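Rep protein (Adeno-associated virus - 5, PDB 1M55) probably nicks viral DNA at the replication origin through its metal-dependent endonuclease domain, as Rep proteins of rolling-circle replication do. Local coordinates at residues A[58-70]-A[109-121]. Sequence-based numbering, arbitrary orientation.
Sequences RIRRVFLYEWNKF and SQIRAQLVKVVFQ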
loop_
_atom_site.group_PDB
_atom_site.type_symbol
_atom_site.label_atom_id
_atom_site.label_comp_id
_atom_site.label_asym_id
_atom_site.label_seq_id
_atom_site.Cartn_x
_atom_site.Cartn_y
_atom_site.Cartn_z
ATOM N N ARG A 58 2.545 -3.220 -8.579
ATOM C CA ARG A 58 1.536 -3.215 -9.628
ATOM C C ARG A 58 0.173 -2.919 -9.012
ATOM O O ARG A 58 -0.608 -2.136 -9.564
ATOM C CB ARG A 58 1.515 -4.542 -10.385
ATOM C CG ARG A 58 0.603 -4.545 -11.617
ATOM C CD ARG A 58 0.957 -3.427 -12.607
ATOM N NE ARG A 58 2.366 -3.448 -12.992
ATOM C CZ ARG A 58 2.888 -4.256 -13.908
ATOM N NH1 ARG A 58 2.117 -5.119 -14.564
ATOM N NH2 ARG A 58 4.195 -4.238 -14.135
ATOM N N ILE A 59 -0.107 -3.519 -7.857
ATOM C CA ILE A 59 -1.371 -3.280 -7.167
ATOM C C ILE A 59 -1.470 -1.793 -6.825
ATOM O O ILE A 59 -2.494 -1.155 -7.080
ATOM C CB ILE A 59 -1.469 -4.104 -5.856
ATOM C CG1 ILE A 59 -1.657 -5.586 -6.175
ATOM C CG2 ILE A 59 -2.625 -3.601 -4.981
ATOM C CD1 ILE A 59 -1.669 -6.471 -4.935
ATOM N N ARG A 60 -0.398 -1.248 -6.256
ATOM C CA ARG A 60 -0.361 0.158 -5.877
ATOM C C ARG A 60 -0.683 1.080 -7.050
ATOM O O ARG A 60 -1.552 1.953 -6.941
ATOM C CB ARG A 60 1.010 0.525 -5.307
ATOM C CG ARG A 60 1.146 1.999 -5.012
ATOM C CD ARG A 60 2.575 2.381 -4.752
ATOM N NE ARG A 60 3.439 2.274 -5.930
ATOM C CZ ARG A 60 3.734 3.290 -6.736
ATOM N NH1 ARG A 60 3.220 4.497 -6.516
ATOM N NH2 ARG A 60 4.628 3.127 -7.701
ATOM N N ARG A 61 0.012 0.894 -8.169
ATOM C CA ARG A 61 -0.225 1.740 -9.335
ATOM C C ARG A 61 -1.640 1.591 -9.890
ATOM O O ARG A 61 -2.316 2.585 -10.151
ATOM C CB ARG A 61 0.817 1.471 -10.419
ATOM C CG ARG A 61 2.232 1.859 -10.012
ATOM C CD ARG A 61 3.222 1.506 -11.112
ATOM N NE ARG A 61 4.610 1.739 -10.719
ATOM C CZ ARG A 61 5.251 2.895 -10.865
ATOM N NH1 ARG A 61 4.634 3.943 -11.391
ATOM N NH2 ARG A 61 6.524 2.992 -10.512
ATOM N N VAL A 62 -2.104 0.356 -10.058
ATOM C CA VAL A 62 -3.449 0.135 -10.580
ATOM C C VAL A 62 -4.496 0.764 -9.649
ATOM O O VAL A 62 -5.448 1.410 -10.109
ATOM C CB VAL A 62 -3.740 -1.369 -10.794
ATOM C CG1 VAL A 62 -5.216 -1.585 -11.124
ATOM C CG2 VAL A 62 -2.862 -1.907 -11.928
ATOM N N PHE A 63 -4.279 0.619 -8.345
ATOM C CA PHE A 63 -5.178 1.172 -7.339
ATOM C C PHE A 63 -5.231 2.691 -7.478
ATOM O O PHE A 63 -6.310 3.274 -7.582
ATOM C CB PHE A 63 -4.680 0.793 -5.934
ATOM C CG PHE A 63 -5.591 1.235 -4.815
ATOM C CD1 PHE A 63 -6.383 0.307 -4.146
ATOM C CD2 PHE A 63 -5.651 2.570 -4.422
ATOM C CE1 PHE A 63 -7.225 0.706 -3.103
ATOM C CE2 PHE A 63 -6.488 2.977 -3.383
ATOM C CZ PHE A 63 -7.275 2.041 -2.724
ATOM N N LEU A 64 -4.063 3.326 -7.485
ATOM C CA LEU A 64 -3.987 4.781 -7.582
ATOM C C LEU A 64 -4.572 5.354 -8.861
ATOM O O LEU A 64 -5.261 6.371 -8.823
ATOM C CB LEU A 64 -2.545 5.262 -7.394
ATOM C CG LEU A 64 -1.978 5.021 -5.988
ATOM C CD1 LEU A 64 -0.488 5.319 -5.958
ATOM C CD2 LEU A 64 -2.731 5.857 -4.964
ATOM N N TYR A 65 -4.311 4.703 -9.991
ATOM C CA TYR A 65 -4.827 5.184 -11.269
ATOM C C TYR A 65 -6.350 5.112 -11.281
ATOM O O TYR A 65 -7.020 6.040 -11.743
ATOM C CB TYR A 65 -4.215 4.393 -12.435
ATOM C CG TYR A 65 -2.700 4.513 -12.526
ATOM C CD1 TYR A 65 -1.957 3.662 -13.350
ATOM C CD2 TYR A 65 -2.003 5.438 -11.742
ATOM C CE1 TYR A 65 -0.563 3.729 -13.383
ATOM C CE2 TYR A 65 -0.609 5.508 -11.765
ATOM C CZ TYR A 65 0.101 4.650 -12.585
ATOM O OH TYR A 65 1.478 4.706 -12.583
ATOM N N GLU A 66 -6.897 4.040 -10.717
ATOM C CA GLU A 66 -8.342 3.868 -10.655
ATOM C C GLU A 66 -8.919 4.909 -9.687
ATOM O O GLU A 66 -9.970 5.498 -9.946
ATOM C CB GLU A 66 -8.684 2.447 -10.204
ATOM C CG GLU A 66 -10.053 1.940 -10.650
ATOM C CD GLU A 66 -10.189 1.774 -12.163
ATOM O OE1 GLU A 66 -9.166 1.762 -12.892
ATOM O OE2 GLU A 66 -11.339 1.639 -12.622
ATOM N N TRP A 67 -8.204 5.168 -8.598
ATOM C CA TRP A 67 -8.638 6.165 -7.618
ATOM C C TRP A 67 -8.680 7.541 -8.289
ATOM O O TRP A 67 -9.642 8.293 -8.114
ATOM C CB TRP A 67 -7.682 6.202 -6.425
ATOM C CG TRP A 67 -8.124 7.123 -5.326
ATOM C CD1 TRP A 67 -8.000 8.480 -5.298
ATOM C CD2 TRP A 67 -8.747 6.750 -4.088
ATOM N NE1 TRP A 67 -8.503 8.977 -4.122
ATOM C CE2 TRP A 67 -8.969 7.939 -3.359
ATOM C CE3 TRP A 67 -9.138 5.527 -3.521
ATOM C CZ2 TRP A 67 -9.564 7.946 -2.089
ATOM C CZ3 TRP A 67 -9.731 5.533 -2.254
ATOM C CH2 TRP A 67 -9.935 6.738 -1.555
ATOM N N ASN A 68 -7.650 7.848 -9.079
ATOM C CA ASN A 68 -7.569 9.129 -9.783
ATOM C C ASN A 68 -8.766 9.308 -10.713
ATOM O O ASN A 68 -9.212 10.430 -10.948
ATOM C CB ASN A 68 -6.272 9.234 -10.603
ATOM C CG ASN A 68 -5.008 9.310 -9.740
ATOM O OD1 ASN A 68 -3.900 9.155 -10.254
ATOM N ND2 ASN A 68 -5.162 9.555 -8.445
ATOM N N LYS A 69 -9.270 8.209 -11.266
ATOM C CA LYS A 69 -10.431 8.274 -12.150
ATOM C C LYS A 69 -11.620 8.850 -11.376
ATOM O O LYS A 69 -12.350 9.704 -11.885
ATOM C CB LYS A 69 -10.785 6.883 -12.677
ATOM C CG LYS A 69 -12.005 6.863 -13.589
ATOM C CD LYS A 69 -12.428 5.450 -13.926
ATOM C CE LYS A 69 -12.859 4.711 -12.683
ATOM N NZ LYS A 69 -13.517 3.424 -13.013
ATOM N N PHE A 70 -11.781 8.397 -10.134
ATOM C CA PHE A 70 -12.871 8.846 -9.270
ATOM C C PHE A 70 -12.655 10.234 -8.662
ATOM O O PHE A 70 -13.595 11.021 -8.560
ATOM C CB PHE A 70 -13.110 7.835 -8.144
ATOM C CG PHE A 70 -13.506 6.466 -8.621
ATOM C CD1 PHE A 70 -12.760 5.349 -8.257
ATOM C CD2 PHE A 70 -14.631 6.288 -9.422
ATOM C CE1 PHE A 70 -13.128 4.075 -8.684
ATOM C CE2 PHE A 70 -15.005 5.014 -9.853
ATOM C CZ PHE A 70 -14.252 3.909 -9.481
ATOM N N SER A 109 -14.710 -1.168 -4.192
ATOM C CA SER A 109 -15.184 -2.433 -4.748
ATOM C C SER A 109 -14.817 -2.479 -6.243
ATOM O O SER A 109 -14.376 -3.515 -6.760
ATOM C CB SER A 109 -16.700 -2.541 -4.571
ATOM O OG SER A 109 -17.188 -3.761 -5.099
ATOM N N GLN A 110 -14.982 -1.350 -6.926
ATOM C CA GLN A 110 -14.640 -1.259 -8.344
ATOM C C GLN A 110 -13.128 -1.386 -8.533
ATOM O O GLN A 110 -12.666 -2.010 -9.491
ATOM C CB GLN A 110 -15.142 0.057 -8.940
ATOM C CG GLN A 110 -16.652 0.110 -9.120
ATOM C CD GLN A 110 -17.130 1.431 -9.698
ATOM O OE1 GLN A 110 -16.604 1.912 -10.706
ATOM N NE2 GLN A 110 -18.137 2.023 -9.066
ATOM N N ILE A 111 -12.360 -0.787 -7.626
ATOM C CA ILE A 111 -10.907 -0.870 -7.703
ATOM C C ILE A 111 -10.481 -2.327 -7.527
ATOM O O ILE A 111 -9.627 -2.819 -8.262
ATOM C CB ILE A 111 -10.218 0.020 -6.647
ATOM C CG1 ILE A 111 -10.560 1.491 -6.907
ATOM C CG2 ILE A 111 -8.709 -0.189 -6.700
ATOM C CD1 ILE A 111 -9.972 2.463 -5.906
ATOM N N ARG A 112 -11.099 -3.026 -6.577
ATOM C CA ARG A 112 -10.785 -4.434 -6.346
ATOM C C ARG A 112 -11.031 -5.244 -7.623
ATOM O O ARG A 112 -10.200 -6.069 -8.012
ATOM C CB ARG A 112 -11.625 -4.997 -5.196
ATOM C CG ARG A 112 -11.393 -6.483 -4.937
ATOM C CD ARG A 112 -12.077 -6.954 -3.667
ATOM N NE ARG A 112 -13.520 -6.745 -3.705
ATOM C CZ ARG A 112 -14.200 -6.057 -2.792
ATOM N NH1 ARG A 112 -13.571 -5.506 -1.757
ATOM N NH2 ARG A 112 -15.510 -5.903 -2.921
ATOM N N ALA A 113 -12.163 -4.992 -8.276
ATOM C CA ALA A 113 -12.498 -5.688 -9.517
ATOM C C ALA A 113 -11.437 -5.417 -10.591
ATOM O O ALA A 113 -11.050 -6.318 -11.342
ATOM C CB ALA A 113 -13.875 -5.258 -10.003
ATOM N N GLN A 114 -10.960 -4.175 -10.656
ATOM C CA GLN A 114 -9.931 -3.801 -11.624
ATOM C C GLN A 114 -8.622 -4.534 -11.314
ATOM O O GLN A 114 -7.926 -4.994 -12.225
ATOM C CB GLN A 114 -9.722 -2.285 -11.619
ATOM C CG GLN A 114 -8.566 -1.788 -12.482
ATOM C CD GLN A 114 -8.824 -1.896 -13.981
ATOM O OE1 GLN A 114 -9.767 -2.549 -14.428
ATOM N NE2 GLN A 114 -7.973 -1.252 -14.765
ATOM N N LEU A 115 -8.288 -4.655 -10.032
ATOM C CA LEU A 115 -7.073 -5.361 -9.632
ATOM C C LEU A 115 -7.146 -6.825 -10.069
ATOM O O LEU A 115 -6.173 -7.383 -10.579
ATOM C CB LEU A 115 -6.882 -5.292 -8.112
ATOM C CG LEU A 115 -6.507 -3.925 -7.537
ATOM C CD1 LEU A 115 -6.520 -3.966 -6.019
ATOM C CD2 LEU A 115 -5.139 -3.517 -8.048
ATOM N N VAL A 116 -8.306 -7.440 -9.873
ATOM C CA VAL A 116 -8.502 -8.840 -10.244
ATOM C C VAL A 116 -8.248 -9.045 -11.742
ATOM O O VAL A 116 -7.558 -9.987 -12.142
ATOM C CB VAL A 116 -9.924 -9.321 -9.854
ATOM C CG1 VAL A 116 -10.213 -10.712 -10.423
ATOM C CG2 VAL A 116 -10.058 -9.345 -8.334
ATOM N N LYS A 117 -8.763 -8.139 -12.562
ATOM C CA LYS A 117 -8.580 -8.241 -14.007
ATOM C C LYS A 117 -7.162 -7.953 -14.496
ATOM O O LYS A 117 -6.587 -8.733 -15.258
ATOM C CB LYS A 117 -9.567 -7.320 -14.727
ATOM C CG LYS A 117 -11.009 -7.781 -14.618
ATOM C CD LYS A 117 -11.951 -6.967 -15.484
ATOM C CE LYS A 117 -12.107 -5.551 -14.976
ATOM N NZ LYS A 117 -13.160 -4.832 -15.747
ATOM N N VAL A 118 -6.597 -6.837 -14.053
ATOM C CA VAL A 118 -5.267 -6.416 -14.481
ATOM C C VAL A 118 -4.081 -7.160 -13.880
ATOM O O VAL A 118 -3.164 -7.570 -14.598
ATOM C CB VAL A 118 -5.070 -4.896 -14.231
ATOM C CG1 VAL A 118 -3.659 -4.463 -14.595
ATOM C CG2 VAL A 118 -6.089 -4.107 -15.024
ATOM N N VAL A 119 -4.087 -7.327 -12.565
ATOM C CA VAL A 119 -2.968 -7.972 -11.902
ATOM C C VAL A 119 -3.095 -9.487 -11.786
ATOM O O VAL A 119 -2.105 -10.210 -11.924
ATOM C CB VAL A 119 -2.746 -7.374 -10.476
ATOM C CG1 VAL A 119 -1.403 -7.812 -9.915
ATOM C CG2 VAL A 119 -2.840 -5.854 -10.508
ATOM N N PHE A 120 -4.319 -9.969 -11.607
ATOM C CA PHE A 120 -4.532 -11.394 -11.398
ATOM C C PHE A 120 -5.207 -12.222 -12.480
ATOM O O PHE A 120 -5.729 -13.299 -12.202
ATOM C CB PHE A 120 -5.182 -11.594 -10.028
ATOM C CG PHE A 120 -4.417 -10.930 -8.920
ATOM C CD1 PHE A 120 -4.944 -9.830 -8.251
ATOM C CD2 PHE A 120 -3.128 -11.353 -8.609
ATOM C CE1 PHE A 120 -4.185 -9.156 -7.291
ATOM C CE2 PHE A 120 -2.367 -10.690 -7.657
ATOM C CZ PHE A 120 -2.894 -9.587 -6.997
ATOM N N GLN A 121 -5.171 -11.730 -13.716
ATOM C CA GLN A 121 -5.730 -12.453 -14.859
ATOM C C GLN A 121 -7.170 -12.927 -14.673
ATOM O O GLN A 121 -7.552 -13.983 -15.184
ATOM C CB GLN A 121 -4.837 -13.663 -15.173
ATOM C CG GLN A 121 -3.366 -13.329 -15.279
ATOM C CD GLN A 121 -2.473 -14.559 -15.364
ATOM O OE1 GLN A 121 -2.933 -15.669 -15.632
ATOM N NE2 GLN A 121 -1.186 -14.363 -15.115
HETATM O O HOH W 1 -0.440 -6.408 -15.048
HETATM O O HOH W 2 -14.060 1.062 -11.715
#
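I111 is the knob of this helix pair, set in a hole made by F63, E66, F70 and W67. From I111 CB two branches part. I111 CG2, anti to the backbone N, lies above the F63 ring, displaced toward its rim, 3.5 Å from F63 CD1. I111 CG1, beside the backbone N (chi1 -63°), lies against E66 CG (3.8 Å) and also faces the edge of the F70 ring at CE1. The tip, I111 CD1, lies over one face of the F63 ring in a CH-pi contact, 4.2 Å from the ring centroid and 10° off the normal, and also reaches W67 CE3. Segments 58-70 and 109-118, parts of helices 50-71 and 101-118, have N-to-C directions 136° apart and approach to 9.5 Å between axes; both belong to the alpha/beta nuclease domain of the Rep family, where F63, W67 and I59 also rest on strand 88-95 of the antiparallel sheet, which supplies H89 and H91 to one zinc site and E95 to another. Farther along, L115 CD2 touches V62 CG1 at 3.6 Å and also packs on I59 O. V62 CG2 turns instead to V118 and V119, while I59 CD1 meets the F120 ring edge at CZ. Polar groups border this apolar seam. K69 NZ salt-bridges E66 OE2 at 2.8 Å, coming from above the carboxylate plane, and a water links it to Q110 OE1, which lies in the plane of the F70 ring at its edge. A second water joins R58 NH1 to the V118 carbonyl oxygen.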